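Local coordinates for retropepsin-like aspartic endopeptidase domain-containing protein (Legionella pneumophila subsp. pneumophila str. Philadelphia 1, PDB 2PMA) that is of unknown function but has a retropepsin-like aspartic endopeptidase domain and may cleave peptide bonds, at residues A31-V36 with Y119-G124; I89-V94 with L111-R116. All coordinates share one frame; numbering follows the deposited sequence.

Interaction 1 of 2, residues A31-V36 with Y119-G124; sequences ASLHAV and YPLLLG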
# COMPACT_ATOMS: atom_id res chain seq x y z
N ALA A 31 1.68 -1.96 -6.22
CA ALA A 31 0.75 -1.85 -5.07
C ALA A 31 0.04 -0.49 -5.19
O ALA A 31 0.58 0.43 -5.83
CB ALA A 31 1.53 -1.93 -3.75
N SER A 32 -1.17 -0.38 -4.65
CA SER A 32 -1.94 0.87 -4.78
C SER A 32 -2.72 1.09 -3.50
O SER A 32 -3.12 0.14 -2.81
CB SER A 32 -2.88 0.84 -5.98
OG SER A 32 -3.75 -0.27 -5.92
N LEU A 33 -2.90 2.36 -3.18
CA LEU A 33 -3.58 2.77 -1.96
C LEU A 33 -4.44 3.98 -2.28
O LEU A 33 -3.94 4.97 -2.86
CB LEU A 33 -2.50 3.20 -0.94
CG LEU A 33 -2.98 3.83 0.39
CD1 LEU A 33 -3.81 2.83 1.29
CD2 LEU A 33 -1.77 4.33 1.21
N HIS A 34 -5.72 3.93 -1.91
CA HIS A 34 -6.55 5.13 -2.15
C HIS A 34 -6.15 6.25 -1.18
O HIS A 34 -6.09 6.06 0.04
CB HIS A 34 -8.03 4.83 -2.06
CG HIS A 34 -8.89 6.05 -2.25
ND1 HIS A 34 -9.87 6.42 -1.36
CD2 HIS A 34 -8.85 7.03 -3.19
CE1 HIS A 34 -10.44 7.54 -1.77
NE2 HIS A 34 -9.82 7.95 -2.86
N ALA A 35 -5.85 7.42 -1.74
CA ALA A 35 -5.40 8.51 -0.92
C ALA A 35 -5.96 9.76 -1.57
O ALA A 35 -6.17 9.82 -2.79
CB ALA A 35 -3.85 8.58 -0.87
N VAL A 36 -6.25 10.72 -0.74
CA VAL A 36 -6.78 12.05 -1.21
C VAL A 36 -5.94 13.24 -0.69
O VAL A 36 -5.10 13.05 0.20
CB VAL A 36 -8.26 12.22 -0.80
CG1 VAL A 36 -9.11 11.05 -1.39
CG2 VAL A 36 -8.41 12.19 0.73
N TYR A 119 -11.30 -3.11 -1.07
CA TYR A 119 -10.07 -3.10 -0.26
C TYR A 119 -9.25 -1.84 -0.54
O TYR A 119 -8.89 -1.57 -1.69
CB TYR A 119 -9.22 -4.34 -0.59
CG TYR A 119 -10.01 -5.60 -0.44
CD1 TYR A 119 -10.49 -6.28 -1.55
CD2 TYR A 119 -10.35 -6.08 0.82
CE1 TYR A 119 -11.24 -7.45 -1.41
CE2 TYR A 119 -11.11 -7.23 0.98
CZ TYR A 119 -11.54 -7.91 -0.14
OH TYR A 119 -12.30 -9.04 0.04
N PRO A 120 -8.99 -1.05 0.51
CA PRO A 120 -8.29 0.23 0.34
C PRO A 120 -6.83 0.09 -0.09
O PRO A 120 -6.26 1.07 -0.59
CB PRO A 120 -8.41 0.88 1.75
CG PRO A 120 -8.57 -0.25 2.65
CD PRO A 120 -9.35 -1.31 1.92
N LEU A 121 -6.22 -1.08 0.12
CA LEU A 121 -4.80 -1.29 -0.17
C LEU A 121 -4.70 -2.54 -1.05
O LEU A 121 -5.33 -3.55 -0.74
CB LEU A 121 -4.00 -1.51 1.13
CG LEU A 121 -2.49 -1.82 1.01
CD1 LEU A 121 -1.74 -0.74 0.22
CD2 LEU A 121 -1.84 -2.03 2.41
N LEU A 122 -3.96 -2.46 -2.14
CA LEU A 122 -3.74 -3.64 -2.98
C LEU A 122 -2.23 -3.85 -3.00
O LEU A 122 -1.47 -2.91 -3.29
CB LEU A 122 -4.29 -3.36 -4.37
CG LEU A 122 -4.30 -4.45 -5.43
CD1 LEU A 122 -5.34 -4.07 -6.48
CD2 LEU A 122 -2.90 -4.62 -6.06
N LEU A 123 -1.78 -5.06 -2.70
CA LEU A 123 -0.36 -5.40 -2.75
C LEU A 123 -0.16 -6.28 -3.97
O LEU A 123 -0.78 -7.33 -4.07
CB LEU A 123 0.02 -6.16 -1.46
CG LEU A 123 -0.20 -5.36 -0.17
CD1 LEU A 123 0.20 -6.28 1.00
CD2 LEU A 123 0.67 -4.04 -0.19
N GLY A 124 0.67 -5.84 -4.90
CA GLY A 124 0.88 -6.56 -6.14
C GLY A 124 2.12 -7.43 -6.02
O GLY A 124 2.61 -7.68 -4.91
O HOH W 1 -7.19 3.67 0.97
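Ser32 and Leu122 meet through peptide groups, the flat units of this contact: each accepting carbonyl takes the opposite N-H in its own plane, with Ser32 N to Leu122 O at 2.9 Å and Leu122 N to Ser32 O at 2.8 Å. The peptide ribbon they build has different side chains on its two faces. On one, Ser32 OG, in the conformer described here of the two deposited, lies beside Leu122 CB. On the other, Leu121 and Leu33 pair, with Leu121 CD1 4.2 Å from Leu33 CB. A chi1 of 177° sets Leu121 CG anti to the backbone N, and chi2 of 55° then brings CD1 to Leu33 CB and Ser32 O. That oxygen is also approached by Leu121 CA at 3.4 Å, a CA-H...O contact beside the main bond.

Further along, His34 N reaches Pro120 O at 3.2 Å, and a water donates both to His34 O (2.8 Å) and to Pro120 O (3.2 Å). The pairing thus reaches one residue ahead of strand 121-123. At the other end, Ala31 CB packs against Leu122 O, 3.2 Å away.

Strands 31-34 and 121-123 run antiparallel, their axes at 178°. Leu33 and Leu121 turn into the core, where Leu13 touches both, while Leu122 touches Asp25, which opens an Asp-Thr-Gly sequence. Strand 121-123 also pairs in parallel with strand 18-24, and Gly124 stands at the N-cap position of helix 125-130. A late strand slotted between two earlier ones that flank an Asp-Thr-Gly loop is consistent with the psi motif of the retropepsin-like aspartic endopeptidases.

Interaction 2 of 2, residues I89-V94 with L111-R116; sequences IKRPVV and LTNRKR
Leu111 is held at both of its backbone polar atoms, its N-H given to Pro92 and its C=O taken up by Arg91. The backbone supplies one bond: Leu111 N gives its hydrogen to Pro92 O at 3.0 Å. The side chain of Arg91 supplies the rest, aimed at the carbonyl of the same leucine. Arg91 NE lies 2.9 Å from Leu111 O, and the oxygen sits at the edge of the guanidinium, close to its plane. Arg91 NH1 adds a weak second bond to Leu111 O at 3.3 Å, so one oxygen is shared by two neighbouring N-H groups. Bends at chi2 (-57°) and chi3 (-51°) fold the arginine back instead of letting it extend, setting CD and then NE beside that carbonyl.

Packing over the faces of the flat guanidinium is the second kind of contact. Over the centre of one face lies Pro92 CD, 3.2 Å above the plane. Asn113 ND2 comes to the opposite face, also 3.2 Å above it but shifted toward the rim. The asparagine amide is tilted by 48° to the guanidinium, and its ND2 and Arg91 NH1 are both donors, so they touch by packing alone.

Apolar contacts finish the account. Leu111 crosses both Pro92 and Val94 at about a right angle: its CB meets Pro92 CG at 4.1 Å, and the forks of Leu111 and Val94 meet branch to branch, CD2 to Val94 CG2 at 3.9 Å and CD1 to Val94 CG1 at 4.0 Å.

The two strands form an antiparallel hairpin, 90-100 with 103-112. Strand 58-71 pairs with 90-100 and strand 31-43 with 103-112, while Phe51 of strand 46-55 touches both Val94 and Leu111 and Arg91 leans on Ile38.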
# COMPACT_ATOMS: atom_id res chain seq x y z
N ILE A 89 -3.94 7.15 -17.09
CA ILE A 89 -3.83 8.19 -16.08
C ILE A 89 -2.48 7.96 -15.39
O ILE A 89 -2.18 6.82 -15.05
CB ILE A 89 -5.05 7.97 -15.12
CG1 ILE A 89 -6.35 8.52 -15.75
CG2 ILE A 89 -4.88 8.57 -13.75
CD1 ILE A 89 -6.33 10.05 -16.03
N LYS A 90 -1.67 9.01 -15.20
CA LYS A 90 -0.43 8.85 -14.41
C LYS A 90 -0.74 9.15 -12.96
O LYS A 90 -1.39 10.16 -12.70
CB LYS A 90 0.65 9.82 -14.89
CG LYS A 90 1.24 9.38 -16.24
CD LYS A 90 2.37 10.32 -16.68
CE LYS A 90 3.55 9.45 -17.17
NZ LYS A 90 4.77 10.20 -17.66
N ARG A 91 -0.27 8.29 -12.05
CA ARG A 91 -0.41 8.52 -10.62
C ARG A 91 0.97 8.49 -9.96
O ARG A 91 1.94 7.88 -10.52
CB ARG A 91 -1.30 7.46 -9.99
CG ARG A 91 -2.81 7.52 -10.51
CD ARG A 91 -3.51 8.88 -10.30
NE ARG A 91 -3.37 9.32 -8.91
CZ ARG A 91 -3.20 10.58 -8.54
NH1 ARG A 91 -3.02 10.87 -7.26
NH2 ARG A 91 -3.16 11.56 -9.47
N PRO A 92 1.09 9.17 -8.80
CA PRO A 92 2.38 9.25 -8.16
C PRO A 92 2.66 7.97 -7.37
O PRO A 92 1.73 7.31 -6.84
CB PRO A 92 2.24 10.50 -7.26
CG PRO A 92 0.75 10.49 -6.83
CD PRO A 92 0.04 9.89 -8.06
N VAL A 93 3.95 7.66 -7.24
CA VAL A 93 4.39 6.52 -6.47
C VAL A 93 5.18 7.02 -5.28
O VAL A 93 6.11 7.83 -5.43
CB VAL A 93 5.35 5.68 -7.30
CG1 VAL A 93 5.78 4.44 -6.47
CG2 VAL A 93 4.74 5.29 -8.66
N VAL A 94 4.85 6.51 -4.09
CA VAL A 94 5.56 6.91 -2.85
C VAL A 94 6.05 5.66 -2.13
O VAL A 94 5.56 4.56 -2.40
CB VAL A 94 4.65 7.71 -1.85
CG1 VAL A 94 4.24 9.03 -2.52
CG2 VAL A 94 3.41 6.88 -1.40
N LEU A 111 -0.62 6.08 -5.49
CA LEU A 111 -1.70 6.72 -4.76
C LEU A 111 -2.84 6.93 -5.71
O LEU A 111 -2.68 7.68 -6.68
CB LEU A 111 -1.22 8.07 -4.19
CG LEU A 111 -0.08 8.01 -3.19
CD1 LEU A 111 0.23 9.40 -2.60
CD2 LEU A 111 -0.39 7.01 -2.04
N THR A 112 -3.96 6.26 -5.47
CA THR A 112 -4.99 6.20 -6.53
C THR A 112 -6.22 6.95 -6.11
O THR A 112 -6.50 7.07 -4.93
CB THR A 112 -5.41 4.74 -6.84
OG1 THR A 112 -5.73 4.09 -5.60
CG2 THR A 112 -4.26 4.00 -7.51
N ASN A 113 -6.97 7.39 -7.13
CA ASN A 113 -8.07 8.34 -6.95
C ASN A 113 -9.42 7.65 -6.76
O ASN A 113 -10.35 8.29 -6.30
CB ASN A 113 -8.19 9.25 -8.20
CG ASN A 113 -6.97 10.13 -8.41
OD1 ASN A 113 -6.59 10.48 -9.56
ND2 ASN A 113 -6.34 10.47 -7.33
N ARG A 114 -9.52 6.37 -7.13
CA ARG A 114 -10.82 5.72 -7.11
C ARG A 114 -11.26 5.38 -5.68
O ARG A 114 -10.51 4.74 -4.93
CB ARG A 114 -10.85 4.48 -8.00
CG ARG A 114 -12.25 3.97 -8.28
CD ARG A 114 -12.96 4.76 -9.39
NE ARG A 114 -14.37 5.00 -9.08
CZ ARG A 114 -14.83 6.05 -8.39
NH1 ARG A 114 -16.13 6.17 -8.17
NH2 ARG A 114 -13.99 6.97 -7.92
N LYS A 115 -12.47 5.84 -5.34
CA LYS A 115 -13.11 5.60 -4.05
C LYS A 115 -14.14 4.45 -4.12
O LYS A 115 -14.80 4.15 -3.12
CB LYS A 115 -13.77 6.89 -3.52
CG LYS A 115 -14.27 6.78 -2.05
CD LYS A 115 -14.55 8.14 -1.38
CE LYS A 115 -13.41 8.57 -0.42
NZ LYS A 115 -12.38 9.43 -1.09
N ARG A 116 -14.27 3.84 -5.31
CA ARG A 116 -15.05 2.62 -5.51
C ARG A 116 -14.10 1.42 -5.48
O ARG A 116 -13.19 1.31 -6.31
CB ARG A 116 -15.86 2.71 -6.82
CG ARG A 116 -15.82 1.49 -7.75
CD ARG A 116 -14.89 1.73 -8.93
NE ARG A 116 -14.32 0.51 -9.49
CZ ARG A 116 -13.05 0.12 -9.35
NH1 ARG A 116 -12.18 0.86 -8.67
NH2 ARG A 116 -12.64 -1.01 -9.91

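Strand 31-43 joins the two contacts, pairing antiparallel with 121-123 in interaction 1 and parallel with 103-112, the strand that carries Leu111 and Thr112 in interaction 2. Their centres are 8 Å apart. The stitching is direct: Leu33 O lies 2.9 Å from Thr112 N and Ala35 N lies 3.3 Å from Thr112 O, both probable hydrogen bonds. In sequence, interaction 2 is nested inside the loop closed by interaction 1. Interaction 1 is the one beside Asp25 and the Asp-Thr-Gly sequence; a formic acid molecule, probably from the crystallisation liquor, lies about 6 Å from the side chain of Leu122.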